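PDB 3TAH: ferrous iron uptake transporter protein B, which probably drives ferrous iron uptake across the cell membrane at the expense of GTP, this chain being its N-terminal G-protein domain with the attached helical domain. Local coordinates for residues T4-G10 with A81-V87; S18-I23 with A145-V151; V88-N92 with I117-Q123; G107-T111 with K157-T163. The protein carries 1 engineered substitution. All coordinates share one frame; numbering follows the deposited sequence. Where two conformers were deposited one is given.

Contact 1: residues T4-G10 with A81-V87; sequences TEIALIG and ADSILNV
Strand 4-10 and strand 83-87 run parallel, with short-segment axes approaching to 4.5 Å and N-to-C directions 28° apart; I6 pairs with S83, A7 with I84, L8 with L85 and I9 with N86. Within the parallel ladder, A7 N donates to S83 O at 2.9 Å, A7 O accepts from L85 N at 2.7 Å, and the pattern repeats at I9 with L85 O and V87 N. Each end adds a side-chain bond. At the first, D82 OD2 takes the E5 amide N at 2.7 Å on its anti lone pair, nearly straight at 177°, while E5 O receives both D82 N and S83 N in its carbonyl plane. At the other, I9 O is gripped from opposite faces of its plane, by V87 N at 2.8 Å and by N86 ND2 at 3.1 Å. The N86 side chain reaches it because CG stands anti to the backbone N (chi1 177°), and its OD1 goes on to T100 of helix 93-105.

I6, L8, L85 and V87 share one face of the sheet, where L8 CD1 touches V87 CG2 at 3.6 Å and I6 CG2 meets L85 CB at 3.6 Å. On the other face I9 CG2 lies alongside I84 CG2. In this largely buried pair, ladder bonds serve the backbone polar groups, a carboxylate takes E5 N before the ladder begins, and an amide gives I9 O a second donor.

Contact 2: residues S18-I23 with A145-V151; sequences SLFNLI and ALKQTGV. With BGO (3'-O-(N-methylanthraniloyl)guanosine-5'-diphosphate), chain C.
One face of the guanine of BGO looks onto A145 and L146, and S18 approaches the same side near the five-membered ring; V119 lies across the opposite face and D118 at the N1/N2 edge. A145 CB stands 3.4 Å from N7, L146 CB rests over the N1-C2 side, and L146 CD2 comes to 3.4 Å from N2. A145 N bonds to O6 at 2.8 Å, though the amide arrives from above the base plane and the bond is bent (136°). The second flat group is the amide of Q148: L22 CD2 sits over its face, 3.7 Å from CD.

Beneath the nucleotide, the helix and the loop meet through small apolar surfaces. A145 CB is wedged between S18 CB (3.6 Å) and L19 CD2, while L22 CD1 lies against A145 O. V151 divides its branches: with CG1 anti to the backbone N (chi1 179°), CG1 touches I23 CG1 at 3.5 Å, and CG2 meets L19 CD2 at 3.8 Å and L22 CD1. Q148, at positive phi, forms a G1 bulge with T149 opposite S144.

S18 holds the alpha-phosphate oxygen O1A twice, through its backbone N and through OG at 2.9 Å, so one side of the contact grips phosphate and the other reads the base. This is the arrangement of a G domain, in which the helix after the P-loop packs beneath the guanine-recognition loop.

Contact 3: residues V88-N92 with I117-Q123; sequences VDATN and IDVLDGQ. With BGO (3'-O-(N-methylanthraniloyl)guanosine-5'-diphosphate), chain C.
Apolar contacts join the segments: A90 CB touches I117 CD1 at 3.9 Å and L120 CD2 at 4.0 Å, so the turn just after strand 83-89 rests on helix 117-122. L120 straddles A90, since its other branch, CD1, lies against A90 O. T91 extends this surface with its methyl, CG2 meeting V119 CG1 at 3.6 Å.

Polar groups play a different part. The amide of Q123 comes up to T91 by its oxygen and nitrogen, OE1 being 3.6 Å from T91 CB, a van der Waals contact without a hydrogen bond. T91 instead turns its polar atoms to D89, whose OD1 accepts both T91 N at 3.0 Å and T91 OG1 at 2.8 Å from the same face of the carboxylate plane. The first bond makes an Asx turn. The hydroxyl reaches D89 because OG1 lies between the backbone N and the carbonyl carbon (chi1 77°), which leaves CG2 pointing to the helix.

Nucleotide bonds complete the account. D118 clamps the guanine edge of BGO with both carboxylate oxygens, OD1 taking N1 at 2.8 Å in an essentially straight bond (178°) and OD2 taking N2; S144 OG also bonds OD1. V119 CG2 lies beneath N2, on the base face opposite L146. The paired carboxylate bonds are the guanine-specificity signature of the G4 motif in G proteins, here N115 to D118.

Contact 4: residues G107-T111 with K157-T163; sequences GIPVT and KAAHTTT
P109, just before strand 110-115, and T111 within it, run past the C-terminal end of helix 151-159 and the chain leaving it, with P109 nearest T162 and T111 nearest A158 at their CA atoms. The motif is the helix-against-sheet packing of a P-loop G domain, the helix following the last strand laid on the sheet. No direct hydrogen bond crosses the contact.

The P109 ring presents its CB-CG-CD rim to the loop. CB sits 3.6 Å from T161 O, CG 3.5 Å from T162 O, and CD 3.7 Å from T163 CG2, the P109 and T163 side chains crossing at about a right angle. Nearer the helix, T111 meets the backbone: its OG1 lies 3.5 Å from A158 CA, and CG2 presses on the aliphatic K157 CG. With OG1 anti to the carbonyl carbon (chi1 -67°), T111 spreads its hydroxyl toward T161 and its methyl toward K157.

T161 closes the helix end by turning its hydroxyl back, OG1 donating to K157 O at 2.7 Å from above the carbonyl plane. Beyond these segments, the backbone of T111 is bonded to I84 and N86 of strand 83-89 and that of T163 to D82 just before that strand, while G107 O accepts from R196. Between strand and loop a single water bridges three oxygens, at 2.8 Å from P109 O, 2.8 Å from T111 OG1 and 2.7 Å from T161 O.

In the fold
From the N terminus, strand 4-10 pairs with 81-87 in contact 1, closing a loop of 70 residues. Inside that loop begins contact 2, whose helical segment 18-23 reaches forward to 145-151, so contacts 1 and 2 cross; they also touch, V87 against L19. Contact 3 opens straight after contact 1 on the same strand and closes at 117-123, entirely within the span of contact 2. Contact 4, joining 107-111 to 157-163, crosses both 2 and 3. Contacts 1 and 4 tie the sheet centre to strand 110-115 and helix 151-159, with N86 N and T111 O probably bonded, whereas contacts 2 and 3 meet around the nucleotide.

Contact 1: residues T4-G10 with A81-V87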
# COMPACT_ATOMS: atom_id res chain seq x y z
N THR A 4 1.34 18.91 4.50
CA THR A 4 0.85 17.52 4.55
C THR A 4 1.32 16.84 3.27
O THR A 4 0.99 17.28 2.17
CB THR A 4 -0.67 17.42 4.74
OG1 THR A 4 -1.04 18.01 5.98
CG2 THR A 4 -1.12 15.96 4.79
N GLU A 5 2.12 15.78 3.41
CA GLU A 5 2.69 15.07 2.27
C GLU A 5 1.85 13.84 2.00
O GLU A 5 1.76 12.95 2.86
CB GLU A 5 4.11 14.64 2.59
CG GLU A 5 4.92 14.28 1.38
CD GLU A 5 5.32 15.49 0.56
OE1 GLU A 5 5.75 15.31 -0.59
OE2 GLU A 5 5.20 16.63 1.07
N ILE A 6 1.26 13.80 0.81
CA ILE A 6 0.37 12.73 0.40
C ILE A 6 1.04 11.94 -0.71
O ILE A 6 1.24 12.46 -1.80
CB ILE A 6 -0.99 13.28 -0.08
CG1 ILE A 6 -1.66 14.11 1.02
CG2 ILE A 6 -1.89 12.13 -0.53
CD1 ILE A 6 -2.99 14.75 0.65
N ALA A 7 1.37 10.67 -0.43
CA ALA A 7 1.98 9.79 -1.42
C ALA A 7 0.91 9.20 -2.34
O ALA A 7 0.04 8.47 -1.86
CB ALA A 7 2.79 8.66 -0.74
N LEU A 8 0.97 9.49 -3.63
CA LEU A 8 0.03 8.98 -4.63
C LEU A 8 0.63 7.74 -5.29
O LEU A 8 1.71 7.81 -5.87
CB LEU A 8 -0.25 10.06 -5.67
CG LEU A 8 -1.34 9.81 -6.70
CD1 LEU A 8 -2.69 9.89 -6.03
CD2 LEU A 8 -1.25 10.81 -7.85
N ILE A 9 -0.05 6.60 -5.21
CA ILE A 9 0.45 5.37 -5.79
C ILE A 9 -0.67 4.43 -6.22
O ILE A 9 -1.77 4.41 -5.65
CB ILE A 9 1.46 4.67 -4.82
CG1 ILE A 9 2.15 3.48 -5.48
CG2 ILE A 9 0.77 4.24 -3.54
CD1 ILE A 9 3.36 2.98 -4.68
N GLY A 10 -0.39 3.65 -7.25
CA GLY A 10 -1.34 2.65 -7.75
C GLY A 10 -0.67 1.88 -8.87
O GLY A 10 0.50 2.15 -9.21
N ALA A 81 5.98 10.44 4.30
CA ALA A 81 4.59 10.63 3.91
C ALA A 81 3.64 10.63 5.11
O ALA A 81 3.75 9.78 5.99
CB ALA A 81 4.18 9.53 2.93
N ASP A 82 2.72 11.59 5.14
CA ASP A 82 1.69 11.65 6.15
C ASP A 82 0.54 10.72 5.82
O ASP A 82 -0.08 10.19 6.72
CB ASP A 82 1.16 13.08 6.29
CG ASP A 82 2.24 14.04 6.74
OD1 ASP A 82 2.69 13.92 7.89
OD2 ASP A 82 2.65 14.91 5.95
N SER A 83 0.26 10.54 4.52
CA SER A 83 -0.88 9.78 4.01
C SER A 83 -0.49 9.06 2.73
O SER A 83 0.38 9.54 2.00
CB SER A 83 -2.03 10.76 3.70
OG SER A 83 -2.85 10.32 2.63
N ILE A 84 -1.11 7.91 2.47
CA ILE A 84 -1.01 7.27 1.16
C ILE A 84 -2.37 7.43 0.48
O ILE A 84 -3.38 7.06 1.07
CB ILE A 84 -0.69 5.76 1.26
CG1 ILE A 84 0.72 5.53 1.79
CG2 ILE A 84 -0.81 5.09 -0.12
CD1 ILE A 84 1.02 4.05 2.04
N LEU A 85 -2.39 7.99 -0.73
CA LEU A 85 -3.59 8.06 -1.57
C LEU A 85 -3.40 7.02 -2.67
O LEU A 85 -2.58 7.18 -3.59
CB LEU A 85 -3.80 9.47 -2.13
CG LEU A 85 -5.05 9.69 -3.00
CD1 LEU A 85 -6.34 9.23 -2.36
CD2 LEU A 85 -5.14 11.17 -3.36
N ASN A 86 -4.14 5.93 -2.53
CA ASN A 86 -3.99 4.73 -3.34
C ASN A 86 -5.03 4.78 -4.46
O ASN A 86 -6.22 4.69 -4.18
CB ASN A 86 -4.14 3.49 -2.43
CG ASN A 86 -4.08 2.15 -3.16
OD1 ASN A 86 -4.62 1.15 -2.68
ND2 ASN A 86 -3.41 2.12 -4.31
N VAL A 87 -4.56 4.93 -5.70
CA VAL A 87 -5.42 4.94 -6.89
C VAL A 87 -5.65 3.49 -7.31
O VAL A 87 -4.70 2.76 -7.61
CB VAL A 87 -4.81 5.77 -8.05
CG1 VAL A 87 -5.73 5.78 -9.27
CG2 VAL A 87 -4.51 7.18 -7.58

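Contact 2: residues S18-I23 with A145-V151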
# COMPACT_ATOMS: atom_id res chain seq x y z
N SER A 18 -3.52 10.69 -14.58
CA SER A 18 -4.70 11.50 -14.87
C SER A 18 -5.17 12.22 -13.62
O SER A 18 -5.48 13.41 -13.69
CB SER A 18 -5.84 10.65 -15.44
OG SER A 18 -5.49 10.09 -16.69
N LEU A 19 -5.23 11.52 -12.48
CA LEU A 19 -5.62 12.16 -11.22
C LEU A 19 -4.54 13.12 -10.73
O LEU A 19 -4.85 14.20 -10.28
CB LEU A 19 -5.93 11.13 -10.12
CG LEU A 19 -7.18 10.30 -10.34
CD1 LEU A 19 -7.27 9.16 -9.33
CD2 LEU A 19 -8.44 11.14 -10.29
N PHE A 20 -3.28 12.72 -10.81
CA PHE A 20 -2.18 13.63 -10.47
C PHE A 20 -2.33 14.98 -11.19
O PHE A 20 -2.23 16.05 -10.57
CB PHE A 20 -0.82 13.01 -10.79
CG PHE A 20 0.33 13.88 -10.39
CD1 PHE A 20 0.74 13.93 -9.06
CD2 PHE A 20 0.99 14.68 -11.32
CE1 PHE A 20 1.81 14.75 -8.66
CE2 PHE A 20 2.07 15.50 -10.92
CZ PHE A 20 2.47 15.52 -9.59
N ASN A 21 -2.55 14.91 -12.50
CA ASN A 21 -2.70 16.12 -13.33
C ASN A 21 -3.91 16.96 -12.95
O ASN A 21 -3.80 18.18 -12.90
CB ASN A 21 -2.72 15.77 -14.83
CG ASN A 21 -1.38 15.24 -15.31
OD1 ASN A 21 -0.35 15.50 -14.70
ND2 ASN A 21 -1.39 14.50 -16.42
N LEU A 22 -5.04 16.31 -12.65
CA LEU A 22 -6.22 17.03 -12.16
C LEU A 22 -5.99 17.71 -10.82
O LEU A 22 -6.38 18.87 -10.61
CB LEU A 22 -7.42 16.10 -12.03
CG LEU A 22 -8.22 15.78 -13.28
CD1 LEU A 22 -9.25 14.71 -12.97
CD2 LEU A 22 -8.89 17.06 -13.80
N ILE A 23 -5.35 16.99 -9.90
CA ILE A 23 -5.16 17.47 -8.53
C ILE A 23 -4.16 18.62 -8.45
O ILE A 23 -4.38 19.55 -7.66
CB ILE A 23 -4.69 16.32 -7.59
CG1 ILE A 23 -5.78 15.26 -7.43
CG2 ILE A 23 -4.33 16.87 -6.20
CD1 ILE A 23 -5.24 13.92 -6.96
N ALA A 145 -11.37 10.21 -13.16
CA ALA A 145 -10.46 11.20 -13.73
C ALA A 145 -11.02 11.76 -15.04
O ALA A 145 -10.83 12.94 -15.35
CB ALA A 145 -9.06 10.59 -13.93
N LEU A 146 -11.74 10.94 -15.81
CA LEU A 146 -12.34 11.38 -17.08
C LEU A 146 -13.46 12.40 -16.84
O LEU A 146 -13.41 13.54 -17.32
CB LEU A 146 -12.86 10.19 -17.90
CG LEU A 146 -13.60 10.51 -19.21
CD1 LEU A 146 -12.71 11.32 -20.14
CD2 LEU A 146 -14.07 9.24 -19.87
N LYS A 147 -14.46 11.98 -16.06
CA LYS A 147 -15.62 12.81 -15.75
C LYS A 147 -15.31 13.91 -14.74
O LYS A 147 -16.13 14.80 -14.53
CB LYS A 147 -16.78 11.96 -15.23
CG LYS A 147 -17.19 10.79 -16.13
CD LYS A 147 -17.67 11.24 -17.51
CE LYS A 147 -17.83 10.05 -18.46
NZ LYS A 147 -18.04 10.51 -19.87
N GLN A 148 -14.14 13.84 -14.10
CA GLN A 148 -13.69 14.81 -13.11
C GLN A 148 -14.65 14.87 -11.90
O GLN A 148 -15.17 15.94 -11.56
CB GLN A 148 -13.45 16.19 -13.76
CG GLN A 148 -12.53 16.10 -14.99
CD GLN A 148 -12.10 17.45 -15.56
OE1 GLN A 148 -12.29 18.50 -14.95
NE2 GLN A 148 -11.50 17.41 -16.75
N THR A 149 -14.87 13.71 -11.29
CA THR A 149 -15.74 13.56 -10.12
C THR A 149 -15.01 12.88 -8.96
O THR A 149 -14.17 11.99 -9.19
CB THR A 149 -17.01 12.74 -10.44
OG1 THR A 149 -16.67 11.45 -10.94
CG2 THR A 149 -17.89 13.47 -11.46
N GLY A 150 -15.31 13.30 -7.74
CA GLY A 150 -14.74 12.68 -6.52
C GLY A 150 -13.32 13.09 -6.16
O GLY A 150 -12.80 12.69 -5.11
N VAL A 151 -12.70 13.90 -7.01
CA VAL A 151 -11.28 14.21 -6.88
C VAL A 151 -11.00 15.06 -5.64
O VAL A 151 -10.16 14.69 -4.81
CB VAL A 151 -10.72 14.86 -8.18
CG1 VAL A 151 -9.24 15.20 -8.03
CG2 VAL A 151 -10.91 13.94 -9.36
C' BGO C . -5.87 7.12 -22.32
N1 BGO C . -12.21 6.97 -16.26
C2 BGO C . -11.98 6.63 -17.62
N2 BGO C . -13.00 6.31 -18.40
N3 BGO C . -10.73 6.63 -18.10
C4 BGO C . -9.70 6.97 -17.28
C5 BGO C . -9.87 7.31 -15.94
C6 BGO C . -11.16 7.31 -15.41
O6 BGO C . -11.39 7.61 -14.23
N7 BGO C . -8.66 7.58 -15.45
C8 BGO C . -7.75 7.42 -16.42
N9 BGO C . -8.41 7.05 -17.53
PA BGO C . -3.28 6.98 -16.72
PB BGO C . -1.40 5.72 -14.88
C1' BGO C . -6.43 6.78 -23.71
O1' BGO C . -5.13 8.09 -22.15
O1A BGO C . -3.55 8.16 -15.89
C1B BGO C . -7.92 6.73 -18.83
O1B BGO C . -1.78 5.01 -13.66
C2' BGO C . -6.30 7.68 -24.79
N2' BGO C . -5.69 8.86 -24.66
O2' BGO C . -7.24 8.60 -20.08
O2A BGO C . -2.29 7.07 -17.84
C2B BGO C . -6.80 7.46 -19.38
O2B BGO C . -0.92 7.08 -14.68
C3' BGO C . -6.83 7.32 -26.02
O3' BGO C . -6.20 6.40 -21.28
O3A BGO C . -2.77 5.75 -15.78
C3B BGO C . -5.64 6.85 -20.04
O3B BGO C . -0.51 4.90 -15.77
C4' BGO C . -7.48 6.11 -26.19
O4' BGO C . -7.18 5.47 -18.66
C4B BGO C . -5.79 5.53 -19.28
C5' BGO C . -7.61 5.21 -25.13
O5' BGO C . -4.68 6.44 -17.30
C5B BGO C . -4.76 5.29 -18.16
C6' BGO C . -7.08 5.56 -23.88
CM' BGO C . -5.11 9.59 -25.80

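Contact 3: residues V88-N92 with I117-Q123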
# COMPACT_ATOMS: atom_id res chain seq x y z
N VAL A 88 -6.91 3.08 -7.31
CA VAL A 88 -7.35 1.72 -7.62
C VAL A 88 -8.32 1.73 -8.80
O VAL A 88 -9.30 2.47 -8.79
CB VAL A 88 -8.02 1.09 -6.38
CG1 VAL A 88 -8.76 -0.23 -6.70
CG2 VAL A 88 -6.96 0.88 -5.27
N ASP A 89 -8.04 0.89 -9.80
CA ASP A 89 -8.89 0.68 -10.95
C ASP A 89 -10.10 -0.19 -10.58
O ASP A 89 -9.98 -1.42 -10.45
CB ASP A 89 -8.08 0.00 -12.06
CG ASP A 89 -8.88 -0.25 -13.33
OD1 ASP A 89 -10.08 0.08 -13.41
OD2 ASP A 89 -8.29 -0.79 -14.27
N ALA A 90 -11.25 0.46 -10.46
CA ALA A 90 -12.50 -0.21 -10.08
C ALA A 90 -12.88 -1.37 -11.00
O ALA A 90 -13.52 -2.31 -10.55
CB ALA A 90 -13.64 0.77 -10.03
N THR A 91 -12.48 -1.29 -12.28
CA THR A 91 -12.81 -2.33 -13.27
C THR A 91 -11.89 -3.55 -13.19
O THR A 91 -12.07 -4.51 -13.92
CB THR A 91 -12.77 -1.78 -14.72
OG1 THR A 91 -11.41 -1.67 -15.16
CG2 THR A 91 -13.48 -0.43 -14.84
N ASN A 92 -10.89 -3.49 -12.31
CA ASN A 92 -9.96 -4.59 -12.11
C ASN A 92 -9.59 -4.66 -10.64
O ASN A 92 -8.41 -4.69 -10.26
CB ASN A 92 -8.75 -4.29 -12.96
CG ASN A 92 -7.78 -5.42 -13.03
OD1 ASN A 92 -6.59 -5.17 -13.18
ND2 ASN A 92 -8.25 -6.65 -12.93
N ILE A 117 -14.60 4.71 -12.10
CA ILE A 117 -15.95 4.37 -11.64
C ILE A 117 -16.99 4.54 -12.77
O ILE A 117 -18.01 3.83 -12.82
CB ILE A 117 -16.32 5.15 -10.33
CG1 ILE A 117 -17.27 4.32 -9.47
CG2 ILE A 117 -16.88 6.55 -10.63
CD1 ILE A 117 -16.61 3.08 -8.85
N ASP A 118 -16.73 5.47 -13.69
CA ASP A 118 -17.62 5.69 -14.85
C ASP A 118 -17.62 4.52 -15.85
O ASP A 118 -18.61 4.30 -16.54
CB ASP A 118 -17.24 6.98 -15.58
CG ASP A 118 -15.82 6.94 -16.12
OD1 ASP A 118 -14.88 6.91 -15.30
OD2 ASP A 118 -15.62 6.93 -17.35
N VAL A 119 -16.49 3.80 -15.93
CA VAL A 119 -16.30 2.65 -16.82
C VAL A 119 -17.05 1.44 -16.29
O VAL A 119 -17.65 0.67 -17.05
CB VAL A 119 -14.80 2.27 -16.94
CG1 VAL A 119 -14.58 1.09 -17.91
CG2 VAL A 119 -13.97 3.46 -17.37
N LEU A 120 -17.00 1.28 -14.97
CA LEU A 120 -17.68 0.23 -14.24
C LEU A 120 -19.18 0.29 -14.51
O LEU A 120 -19.81 -0.74 -14.79
CB LEU A 120 -17.40 0.39 -12.74
CG LEU A 120 -17.67 -0.77 -11.81
CD1 LEU A 120 -16.73 -1.93 -12.11
CD2 LEU A 120 -17.50 -0.29 -10.37
N ASP A 121 -19.74 1.49 -14.42
CA ASP A 121 -21.15 1.73 -14.73
C ASP A 121 -21.52 1.23 -16.13
O ASP A 121 -22.57 0.61 -16.32
CB ASP A 121 -21.47 3.23 -14.58
N GLY A 122 -20.63 1.47 -17.10
CA GLY A 122 -20.81 1.01 -18.48
C GLY A 122 -20.65 -0.48 -18.74
O GLY A 122 -21.18 -0.99 -19.72
N GLN A 123 -19.92 -1.19 -17.87
CA GLN A 123 -19.73 -2.65 -17.97
C GLN A 123 -20.85 -3.45 -17.30
O GLN A 123 -20.80 -4.69 -17.29
CB GLN A 123 -18.39 -3.07 -17.33
CG GLN A 123 -17.13 -2.54 -18.03
CD GLN A 123 -15.85 -2.86 -17.26
OE1 GLN A 123 -15.88 -3.12 -16.05
NE2 GLN A 123 -14.72 -2.83 -17.96
C' BGO C . -5.87 7.12 -22.32
N1 BGO C . -12.21 6.97 -16.26
C2 BGO C . -11.98 6.63 -17.62
N2 BGO C . -13.00 6.31 -18.40
N3 BGO C . -10.73 6.63 -18.10
C4 BGO C . -9.70 6.97 -17.28
C5 BGO C . -9.87 7.31 -15.94
C6 BGO C . -11.16 7.31 -15.41
O6 BGO C . -11.39 7.61 -14.23
N7 BGO C . -8.66 7.58 -15.45
C8 BGO C . -7.75 7.42 -16.42
N9 BGO C . -8.41 7.05 -17.53
PA BGO C . -3.28 6.98 -16.72
PB BGO C . -1.40 5.72 -14.88
C1' BGO C . -6.43 6.78 -23.71
O1' BGO C . -5.13 8.09 -22.15
O1A BGO C . -3.55 8.16 -15.89
C1B BGO C . -7.92 6.73 -18.83
O1B BGO C . -1.78 5.01 -13.66
C2' BGO C . -6.30 7.68 -24.79
N2' BGO C . -5.69 8.86 -24.66
O2' BGO C . -7.24 8.60 -20.08
O2A BGO C . -2.29 7.07 -17.84
C2B BGO C . -6.80 7.46 -19.38
O2B BGO C . -0.92 7.08 -14.68
C3' BGO C . -6.83 7.32 -26.02
O3' BGO C . -6.20 6.40 -21.28
O3A BGO C . -2.77 5.75 -15.78
C3B BGO C . -5.64 6.85 -20.04
O3B BGO C . -0.51 4.90 -15.77
C4' BGO C . -7.48 6.11 -26.19
O4' BGO C . -7.18 5.47 -18.66
C4B BGO C . -5.79 5.53 -19.28
C5' BGO C . -7.61 5.21 -25.13
O5' BGO C . -4.68 6.44 -17.30
C5B BGO C . -4.76 5.29 -18.16
C6' BGO C . -7.08 5.56 -23.88
CM' BGO C . -5.11 9.59 -25.80

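Contact 4: residues G107-T111 with K157-T163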
# COMPACT_ATOMS: atom_id res chain seq x y z
N GLY A 107 2.01 1.01 7.51
CA GLY A 107 1.61 1.79 8.65
C GLY A 107 1.34 3.26 8.38
O GLY A 107 1.03 3.98 9.32
N ILE A 108 1.46 3.71 7.13
CA ILE A 108 1.05 5.06 6.76
C ILE A 108 -0.40 4.95 6.29
O ILE A 108 -0.66 4.25 5.31
CB ILE A 108 1.88 5.63 5.63
CG1 ILE A 108 3.35 5.68 6.02
CG2 ILE A 108 1.38 7.02 5.28
CD1 ILE A 108 4.21 6.21 4.93
N PRO A 109 -1.34 5.62 6.98
CA PRO A 109 -2.78 5.42 6.66
C PRO A 109 -3.12 5.61 5.19
O PRO A 109 -2.69 6.59 4.58
CB PRO A 109 -3.47 6.48 7.52
CG PRO A 109 -2.59 6.54 8.69
CD PRO A 109 -1.21 6.52 8.14
N VAL A 110 -3.87 4.64 4.67
CA VAL A 110 -4.26 4.60 3.27
C VAL A 110 -5.68 5.14 3.08
O VAL A 110 -6.56 4.85 3.89
CB VAL A 110 -4.18 3.14 2.75
CG1 VAL A 110 -4.85 2.98 1.40
CG2 VAL A 110 -2.71 2.69 2.72
N THR A 111 -5.86 5.95 2.02
CA THR A 111 -7.16 6.40 1.53
C THR A 111 -7.21 5.95 0.06
O THR A 111 -6.24 6.14 -0.67
CB THR A 111 -7.31 7.92 1.63
OG1 THR A 111 -7.34 8.32 3.01
CG2 THR A 111 -8.59 8.39 0.92
N LYS A 157 -10.19 13.73 2.13
CA LYS A 157 -10.17 12.56 2.99
C LYS A 157 -8.74 12.14 3.30
O LYS A 157 -8.40 11.94 4.48
CB LYS A 157 -10.94 11.42 2.33
CG LYS A 157 -11.10 10.14 3.14
CD LYS A 157 -11.71 10.36 4.52
CE LYS A 157 -13.14 10.88 4.43
NZ LYS A 157 -13.79 10.87 5.77
N ALA A 158 -7.91 12.03 2.26
CA ALA A 158 -6.51 11.66 2.43
C ALA A 158 -5.81 12.65 3.35
O ALA A 158 -5.07 12.25 4.25
CB ALA A 158 -5.79 11.55 1.08
N ALA A 159 -6.07 13.95 3.12
CA ALA A 159 -5.46 15.01 3.95
C ALA A 159 -5.81 14.92 5.44
O ALA A 159 -5.00 15.38 6.26
CB ALA A 159 -5.80 16.40 3.40
N HIS A 160 -6.96 14.33 5.78
CA HIS A 160 -7.42 14.16 7.17
C HIS A 160 -7.29 12.73 7.71
O HIS A 160 -7.82 12.43 8.77
CB HIS A 160 -8.87 14.65 7.31
CG HIS A 160 -8.99 16.13 7.17
ND1 HIS A 160 -9.24 16.75 5.96
CD2 HIS A 160 -8.87 17.12 8.08
CE1 HIS A 160 -9.28 18.06 6.14
NE2 HIS A 160 -9.05 18.31 7.41
N THR A 161 -6.57 11.89 6.97
CA THR A 161 -6.31 10.49 7.31
C THR A 161 -4.79 10.29 7.27
O THR A 161 -4.23 9.78 6.29
CB THR A 161 -7.03 9.55 6.33
OG1 THR A 161 -8.42 9.91 6.25
CG2 THR A 161 -6.90 8.09 6.78
N THR A 162 -4.14 10.70 8.35
CA THR A 162 -2.68 10.75 8.41
C THR A 162 -2.08 10.01 9.59
O THR A 162 -2.79 9.56 10.49
CB THR A 162 -2.20 12.22 8.47
OG1 THR A 162 -2.47 12.74 9.79
CG2 THR A 162 -2.86 13.08 7.39
N THR A 163 -0.75 9.89 9.57
CA THR A 163 0.01 9.30 10.67
C THR A 163 -0.24 10.08 11.99
O THR A 163 -0.09 9.51 13.08
CB THR A 163 1.53 9.26 10.36
OG1 THR A 163 1.99 10.58 10.08
CG2 THR A 163 1.83 8.36 9.15
O HOH W 1 -4.69 8.47 3.93